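Local coordinates for protein uroporphyrin-III C-methyltransferase (Thermus thermophilus, PDB 1VE2) that probably transfers methyl groups from S-adenosyl-L-methionine to carbon atoms of uroporphyrinogen III in porphyrin biosynthesis, at residues A[23-36]-A[41-53]. Residues are numbered along the deposited sequence; the frame is centred on the assembly and turned at random.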
loop_
_atom_site.group_PDB
_atom_site.type_symbol
_atom_site.label_atom_id
_atom_site.label_comp_id
_atom_site.label_asym_id
_atom_site.label_seq_id
_atom_site.Cartn_x
_atom_site.Cartn_y
_atom_site.Cartn_z
ATOM N N LEU A 23 -13.207 3.464 9.846
ATOM C CA LEU A 23 -14.608 3.848 9.986
ATOM C C LEU A 23 -14.962 4.038 11.457
ATOM O O LEU A 23 -15.574 5.031 11.829
ATOM C CB LEU A 23 -15.522 2.772 9.392
ATOM C CG LEU A 23 -15.506 2.560 7.882
ATOM C CD1 LEU A 23 -16.335 1.325 7.538
ATOM C CD2 LEU A 23 -16.073 3.789 7.191
ATOM N N ARG A 24 -14.574 3.084 12.296
ATOM C CA ARG A 24 -14.891 3.189 13.713
ATOM C C ARG A 24 -14.276 4.434 14.320
ATOM O O ARG A 24 -14.943 5.166 15.051
ATOM C CB ARG A 24 -14.408 1.959 14.493
ATOM C CG ARG A 24 -14.694 2.067 15.999
ATOM C CD ARG A 24 -14.232 0.839 16.783
ATOM N NE ARG A 24 -12.774 0.713 16.847
ATOM C CZ ARG A 24 -11.975 1.527 17.537
ATOM N NH1 ARG A 24 -12.486 2.536 18.230
ATOM N NH2 ARG A 24 -10.664 1.325 17.543
ATOM N N VAL A 25 -13.002 4.676 14.022
ATOM C CA VAL A 25 -12.322 5.843 14.557
ATOM C C VAL A 25 -13.013 7.143 14.159
ATOM O O VAL A 25 -13.156 8.035 14.988
ATOM C CB VAL A 25 -10.846 5.901 14.100
ATOM C CG1 VAL A 25 -10.220 7.242 14.514
ATOM C CG2 VAL A 25 -10.080 4.738 14.710
ATOM N N LEU A 26 -13.438 7.252 12.903
ATOM C CA LEU A 26 -14.104 8.469 12.444
ATOM C C LEU A 26 -15.457 8.676 13.114
ATOM O O LEU A 26 -16.000 9.780 13.102
ATOM C CB LEU A 26 -14.275 8.455 10.923
ATOM C CG LEU A 26 -12.956 8.537 10.142
ATOM C CD1 LEU A 26 -13.228 8.606 8.646
ATOM C CD2 LEU A 26 -12.186 9.769 10.602
ATOM N N GLU A 27 -15.997 7.617 13.705
ATOM C CA GLU A 27 -17.279 7.721 14.390
ATOM C C GLU A 27 -17.094 8.204 15.822
ATOM O O GLU A 27 -17.861 9.033 16.310
ATOM C CB GLU A 27 -17.982 6.366 14.421
ATOM C CG GLU A 27 -18.165 5.742 13.066
ATOM C CD GLU A 27 -18.960 4.463 13.127
ATOM O OE1 GLU A 27 -18.586 3.552 13.899
ATOM O OE2 GLU A 27 -19.969 4.369 12.402
ATOM N N VAL A 28 -16.067 7.686 16.487
ATOM C CA VAL A 28 -15.802 8.036 17.876
ATOM C C VAL A 28 -14.939 9.280 18.100
ATOM O O VAL A 28 -15.120 9.979 19.090
ATOM C CB VAL A 28 -15.165 6.842 18.628
ATOM C CG1 VAL A 28 -16.052 5.611 18.493
ATOM C CG2 VAL A 28 -13.778 6.548 18.080
ATOM N N ALA A 29 -14.008 9.567 17.191
ATOM C CA ALA A 29 -13.142 10.738 17.347
ATOM C C ALA A 29 -13.940 12.022 17.593
ATOM O O ALA A 29 -14.855 12.351 16.837
ATOM C CB ALA A 29 -12.256 10.901 16.121
ATOM N N GLU A 30 -13.575 12.747 18.647
ATOM C CA GLU A 30 -14.249 13.994 19.017
ATOM C C GLU A 30 -13.849 15.150 18.123
ATOM O O GLU A 30 -14.636 16.060 17.877
ATOM C CB GLU A 30 -13.919 14.357 20.463
ATOM C CG GLU A 30 -14.345 13.315 21.473
ATOM C CD GLU A 30 -13.766 13.583 22.846
ATOM O OE1 GLU A 30 -13.966 14.703 23.363
ATOM O OE2 GLU A 30 -13.112 12.679 23.409
ATOM N N VAL A 31 -12.605 15.118 17.654
ATOM C CA VAL A 31 -12.077 16.154 16.780
ATOM C C VAL A 31 -11.225 15.467 15.718
ATOM O O VAL A 31 -10.495 14.523 16.019
ATOM C CB VAL A 31 -11.203 17.161 17.571
ATOM C CG1 VAL A 31 -10.653 18.229 16.632
ATOM C CG2 VAL A 31 -12.024 17.808 18.683
ATOM N N VAL A 32 -11.324 15.941 14.483
ATOM C CA VAL A 32 -10.572 15.355 13.378
ATOM C C VAL A 32 -9.849 16.424 12.570
ATOM O O VAL A 32 -10.492 17.266 11.934
ATOM C CB VAL A 32 -11.508 14.578 12.428
ATOM C CG1 VAL A 32 -10.703 13.901 11.320
ATOM C CG2 VAL A 32 -12.310 13.553 13.212
ATOM N N LEU A 33 -8.517 16.402 12.609
ATOM C CA LEU A 33 -7.714 17.354 11.846
ATOM C C LEU A 33 -7.451 16.656 10.517
ATOM O O LEU A 33 -6.596 15.773 10.424
ATOM C CB LEU A 33 -6.384 17.648 12.555
ATOM C CG LEU A 33 -6.348 18.037 14.039
ATOM C CD1 LEU A 33 -5.160 18.977 14.253
ATOM C CD2 LEU A 33 -7.621 18.723 14.474
ATOM N N HIS A 34 -8.179 17.066 9.486
ATOM C CA HIS A 34 -8.082 16.428 8.179
ATOM C C HIS A 34 -7.475 17.258 7.059
ATOM O O HIS A 34 -7.670 18.472 6.992
ATOM C CB HIS A 34 -9.481 15.981 7.744
ATOM C CG HIS A 34 -10.396 17.116 7.395
ATOM N ND1 HIS A 34 -10.357 17.752 6.173
ATOM C CD2 HIS A 34 -11.356 17.746 8.114
ATOM C CE1 HIS A 34 -11.251 18.724 6.152
ATOM N NE2 HIS A 34 -11.872 18.743 7.317
ATOM N N ASP A 35 -6.753 16.581 6.169
ATOM C CA ASP A 35 -6.148 17.230 5.011
ATOM C C ASP A 35 -7.265 17.863 4.188
ATOM O O ASP A 35 -8.368 17.320 4.111
ATOM C CB ASP A 35 -5.424 16.203 4.142
ATOM C CG ASP A 35 -4.104 15.766 4.726
ATOM O OD1 ASP A 35 -3.534 14.790 4.200
ATOM O OD2 ASP A 35 -3.634 16.395 5.691
ATOM N N ARG A 36 -6.972 19.002 3.568
ATOM C CA ARG A 36 -7.948 19.714 2.745
ATOM C C ARG A 36 -8.497 18.852 1.607
ATOM O O ARG A 36 -9.685 18.900 1.302
ATOM C CB ARG A 36 -7.311 20.964 2.120
ATOM C CG ARG A 36 -6.691 21.954 3.094
ATOM C CD ARG A 36 -7.726 22.890 3.698
ATOM N NE ARG A 36 -7.091 23.960 4.467
ATOM C CZ ARG A 36 -7.747 24.960 5.049
ATOM N NH1 ARG A 36 -9.070 25.039 4.957
ATOM N NH2 ARG A 36 -7.080 25.887 5.725
ATOM N N GLY A 41 -16.925 12.162 0.765
ATOM C CA GLY A 41 -17.614 11.002 1.305
ATOM C C GLY A 41 -16.973 10.477 2.572
ATOM O O GLY A 41 -17.649 9.914 3.438
ATOM N N VAL A 42 -15.655 10.632 2.677
ATOM C CA VAL A 42 -14.950 10.191 3.870
ATOM C C VAL A 42 -15.213 11.176 5.004
ATOM O O VAL A 42 -15.533 10.774 6.123
ATOM C CB VAL A 42 -13.420 10.075 3.621
ATOM C CG1 VAL A 42 -12.710 9.705 4.905
ATOM C CG2 VAL A 42 -13.145 9.019 2.549
ATOM N N LEU A 43 -15.088 12.471 4.724
ATOM C CA LEU A 43 -15.327 13.469 5.767
ATOM C C LEU A 43 -16.750 13.332 6.328
ATOM O O LEU A 43 -16.968 13.443 7.531
ATOM C CB LEU A 43 -15.121 14.892 5.216
ATOM C CG LEU A 43 -13.698 15.248 4.760
ATOM C CD1 LEU A 43 -13.673 16.667 4.190
ATOM C CD2 LEU A 43 -12.732 15.130 5.942
ATOM N N ALA A 44 -17.710 13.074 5.448
ATOM C CA ALA A 44 -19.107 12.933 5.853
ATOM C C ALA A 44 -19.322 11.855 6.918
ATOM O O ALA A 44 -20.286 11.914 7.681
ATOM C CB ALA A 44 -19.964 12.641 4.637
ATOM N N LEU A 45 -18.427 10.875 6.979
ATOM C CA LEU A 45 -18.549 9.805 7.968
ATOM C C LEU A 45 -17.999 10.175 9.347
ATOM O O LEU A 45 -18.205 9.452 10.324
ATOM C CB LEU A 45 -17.864 8.543 7.451
ATOM C CG LEU A 45 -18.683 7.819 6.381
ATOM C CD1 LEU A 45 -17.806 6.853 5.588
ATOM C CD2 LEU A 45 -19.834 7.080 7.070
ATOM N N ALA A 46 -17.298 11.300 9.433
ATOM C CA ALA A 46 -16.759 11.739 10.713
ATOM C C ALA A 46 -17.889 12.375 11.521
ATOM O O ALA A 46 -18.572 13.279 11.041
ATOM C CB ALA A 46 -15.639 12.744 10.491
ATOM N N LYS A 47 -18.102 11.897 12.742
ATOM C CA LYS A 47 -19.167 12.449 13.571
ATOM C C LYS A 47 -18.678 13.439 14.618
ATOM O O LYS A 47 -19.440 13.876 15.481
ATOM C CB LYS A 47 -19.958 11.314 14.219
ATOM C CG LYS A 47 -20.827 10.594 13.199
ATOM C CD LYS A 47 -21.644 9.472 13.790
ATOM C CE LYS A 47 -22.565 8.892 12.721
ATOM N NZ LYS A 47 -23.248 7.656 13.186
ATOM N N GLY A 48 -17.398 13.787 14.535
ATOM C CA GLY A 48 -16.831 14.744 15.464
ATOM C C GLY A 48 -16.635 16.068 14.754
ATOM O O GLY A 48 -17.121 16.260 13.638
ATOM N N GLU A 49 -15.913 16.982 15.391
ATOM C CA GLU A 49 -15.659 18.292 14.806
ATOM C C GLU A 49 -14.575 18.214 13.731
ATOM O O GLU A 49 -13.449 17.790 14.004
ATOM C CB GLU A 49 -15.221 19.265 15.902
ATOM C CG GLU A 49 -15.070 20.708 15.445
ATOM C CD GLU A 49 -14.210 21.523 16.396
ATOM O OE1 GLU A 49 -14.326 21.327 17.627
ATOM O OE2 GLU A 49 -13.421 22.363 15.912
ATOM N N LEU A 50 -14.914 18.624 12.510
ATOM C CA LEU A 50 -13.948 18.604 11.414
ATOM C C LEU A 50 -13.095 19.867 11.388
ATOM O O LEU A 50 -13.618 20.982 11.354
ATOM C CB LEU A 50 -14.654 18.466 10.063
ATOM C CG LEU A 50 -15.281 17.118 9.700
ATOM C CD1 LEU A 50 -15.905 17.203 8.306
ATOM C CD2 LEU A 50 -14.212 16.034 9.734
ATOM N N VAL A 51 -11.779 19.682 11.393
ATOM C CA VAL A 51 -10.841 20.797 11.348
ATOM C C VAL A 51 -9.897 20.605 10.171
ATOM O O VAL A 51 -8.986 19.780 10.227
ATOM C CB VAL A 51 -10.001 20.880 12.640
ATOM C CG1 VAL A 51 -8.935 21.953 12.505
ATOM C CG2 VAL A 51 -10.900 21.179 13.824
ATOM N N PRO A 52 -10.107 21.355 9.082
ATOM C CA PRO A 52 -9.244 21.237 7.903
ATOM C C PRO A 52 -7.863 21.821 8.177
ATOM O O PRO A 52 -7.747 22.842 8.847
ATOM C CB PRO A 52 -10.005 22.024 6.839
ATOM C CG PRO A 52 -10.695 23.086 7.644
ATOM C CD PRO A 52 -11.206 22.306 8.837
ATOM N N VAL A 53 -6.822 21.168 7.668
ATOM C CA VAL A 53 -5.459 21.649 7.870
ATOM C C VAL A 53 -4.695 21.735 6.554
ATOM O O VAL A 53 -5.156 21.240 5.525
ATOM C CB VAL A 53 -4.676 20.733 8.841
ATOM C CG1 VAL A 53 -5.346 20.738 10.207
ATOM C CG2 VAL A 53 -4.603 19.317 8.285
HETATM O O HOH W 1 -15.205 12.119 14.241
#
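Strands 31-34 and 49-52 run parallel and are laced by five backbone hydrogen bonds: E30 O accepts from E49 N, V32 gives its N to E49 O and takes V51 N on its O (2.8 Å), and H34 likewise donates to V51 O and accepts from V53 N. Ahead of strand 49-52 in the chain, K47 N donates to L26 O in the last turn of helix 20-28 (3.0 Å), and one water donates to both L26 O and A29 O. The H34 ring is clasped between two CH-pi contacts: L43 CD2 lies 3.5 Å from the centroid over one face, P52 CA 3.8 Å from the centroid over the opposite face. With chi1 at 70°, H34 CG sits between backbone N and carbonyl carbon, and H34 ND1 reaches forward to the next residue's carbonyl, D35 O (2.9 Å, 169° at the hydrogen), which fixes the ring's rotation. Cutting this ring back to an alanine is likely to open a gap between L43 and P52 and to leave D35 O without this donor. L50 CD2 meets H34 CD2 at 3.7 Å and also touches V32; on the other face of the sheet, L33 CD2 packs on V51 CB (3.7 Å). L26 CD1 meets V42 CG1 at 3.9 Å. This is a beta-alpha-beta unit, helix 40-43 connecting the two strands: 49-52 ends the parallel sheet within this chain, 31-34 pairs onward with strand 80-85, and helix 64-76 covers V31, L33 and V53.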